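Local coordinates for regulatory protein PCRH (Pseudomonas aeruginosa, PDB 2XCB), which acts as a tetratricopeptide-repeat chaperone of the type III secretion system, binding the chaperone-binding region of the minor translocator protein PopD, at the interface of chains A and B. Numbering follows the deposited sequence. Chains: chain A/B, Regulatory protein PCRH.

The interface of chains A and B. Residues chain A 10, 17, 20-21, 24, 40; chain B 10, 17, 21, 24, 40.
A:Leu24 and B:Leu21 meet in an apolar patch of a two-fold interface between two copies of this tetratricopeptide-repeat (TPR) chaperone, joining them through their N-terminal helices 15-30 in the deposited dimer, which may or may not be the pairing found in solution. It illustrates how a homodimer can be built from leucine tips facing across a symmetry axis; no polar atom pairs with the partner in this patch, and cohesion here rests on methyl packing and burial of apolar surface. CD1 of A:Leu24 reaches CD1 of B:Leu21 at 3.5 Å, the two side chains crossing at about a right angle. Near the axis the A:Leu21 and B:Leu21 side chains cross obliquely, tip to tip, with their CD1 methyls 3.8 Å apart.

Both Leu24 residues hold CG anti to the backbone N (chi1 176° in A:Leu24, -176° in B:Leu24), which sends their methyls toward the partner helix. CD1 of either Leu24 lies over the partner's helix backbone at Leu21, 3.9 Å from N of A:Leu21 in the case of B:Leu24, where the same methyl also touches CB of A:Gln20 at 4.0 Å. B:Leu24 buries 72 Å² of its surface against chain A. The other branch, CD2, is used alike in both copies: it packs on CG2 of Thr17, 4.0 Å away for A:Leu24 with B:Thr17. Each threonine turns this methyl anti to its own backbone N and presents carbon to the leucine.

Beyond the helix pair, the loop residues A:Leu10 and B:Leu10 extend the apolar seam. CD2 of A:Leu10 comes within 3.6 Å of CD1 of B:Leu10, again at roughly a right angle. The remaining branch of B:Leu10, CD2, meets the tip of A:Ile40, whose CD1 projects from helix 34-47 to 3.9 Å.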
# COMPACT_ATOMS: atom_id res chain seq x y z
N LEU A 10 7.24 4.44 -4.56
CA LEU A 10 6.01 3.68 -4.82
C LEU A 10 5.57 3.74 -6.28
O LEU A 10 4.54 3.18 -6.67
CB LEU A 10 4.90 4.17 -3.91
CG LEU A 10 4.03 3.16 -3.14
CD1 LEU A 10 4.74 1.91 -2.63
CD2 LEU A 10 3.34 3.86 -1.99
N THR A 17 -2.00 -4.44 -8.37
CA THR A 17 -1.55 -3.91 -7.06
C THR A 17 -2.27 -2.58 -6.78
O THR A 17 -2.86 -2.41 -5.72
CB THR A 17 -0.00 -3.70 -7.02
OG1 THR A 17 0.68 -4.98 -7.05
CG2 THR A 17 0.40 -2.94 -5.73
N GLN A 20 -5.80 -3.19 -5.80
CA GLN A 20 -5.87 -3.68 -4.42
C GLN A 20 -5.61 -2.53 -3.47
O GLN A 20 -6.19 -2.44 -2.39
CB GLN A 20 -4.92 -4.87 -4.19
CG GLN A 20 -5.11 -6.05 -5.23
CD GLN A 20 -4.23 -7.34 -4.98
OE1 GLN A 20 -3.97 -7.73 -3.83
NE2 GLN A 20 -3.80 -7.97 -6.07
N LEU A 21 -4.75 -1.61 -3.86
CA LEU A 21 -4.47 -0.47 -2.99
C LEU A 21 -5.72 0.43 -2.93
O LEU A 21 -6.17 0.84 -1.86
CB LEU A 21 -3.30 0.32 -3.56
CG LEU A 21 -2.74 1.39 -2.62
CD1 LEU A 21 -2.09 0.78 -1.34
CD2 LEU A 21 -1.74 2.24 -3.39
N LEU A 24 -8.22 -1.15 -0.69
CA LEU A 24 -7.89 -0.86 0.73
C LEU A 24 -8.31 0.56 1.16
O LEU A 24 -8.84 0.73 2.27
CB LEU A 24 -6.39 -1.10 1.01
CG LEU A 24 -5.61 -0.85 2.31
CD1 LEU A 24 -4.08 -1.21 2.12
CD2 LEU A 24 -5.70 0.58 2.80
N ILE A 40 -4.30 7.41 1.40
CA ILE A 40 -4.24 6.41 0.38
C ILE A 40 -4.72 6.97 -0.98
O ILE A 40 -4.12 6.71 -2.02
CB ILE A 40 -5.07 5.16 0.72
CG1 ILE A 40 -4.62 4.54 2.08
CG2 ILE A 40 -4.93 4.13 -0.38
CD1 ILE A 40 -3.25 4.03 2.06
N LEU B 10 2.39 9.45 3.02
CA LEU B 10 1.73 8.37 3.75
C LEU B 10 2.10 8.33 5.25
O LEU B 10 1.57 7.54 6.02
CB LEU B 10 2.05 7.02 3.07
CG LEU B 10 1.46 6.68 1.69
CD1 LEU B 10 2.48 6.02 0.80
CD2 LEU B 10 0.20 5.82 1.77
N THR B 17 -4.18 0.12 9.27
CA THR B 17 -3.85 0.34 7.83
C THR B 17 -2.48 -0.23 7.47
O THR B 17 -2.36 -0.90 6.44
CB THR B 17 -3.92 1.83 7.37
OG1 THR B 17 -5.26 2.29 7.55
CG2 THR B 17 -3.59 1.98 5.85
N LEU B 21 -1.60 -3.07 4.71
CA LEU B 21 -0.57 -2.86 3.72
C LEU B 21 0.50 -3.96 3.76
O LEU B 21 1.00 -4.39 2.72
CB LEU B 21 0.06 -1.54 4.05
CG LEU B 21 0.39 -0.53 2.99
CD1 LEU B 21 -0.60 -0.67 1.82
CD2 LEU B 21 0.34 0.85 3.64
N LEU B 24 -0.98 -6.79 1.97
CA LEU B 24 -1.00 -6.55 0.53
C LEU B 24 0.36 -6.97 -0.02
O LEU B 24 0.43 -7.73 -1.01
CB LEU B 24 -1.35 -5.08 0.20
CG LEU B 24 -1.52 -4.60 -1.26
CD1 LEU B 24 -2.53 -3.48 -1.32
CD2 LEU B 24 -0.25 -4.05 -1.79
N ILE B 40 6.14 -2.20 -1.90
CA ILE B 40 5.31 -2.13 -0.69
C ILE B 40 6.16 -2.28 0.61
O ILE B 40 6.03 -1.49 1.57
CB ILE B 40 4.21 -3.19 -0.82
CG1 ILE B 40 3.36 -2.81 -2.04
CG2 ILE B 40 3.40 -3.30 0.50
CD1 ILE B 40 2.43 -1.60 -1.75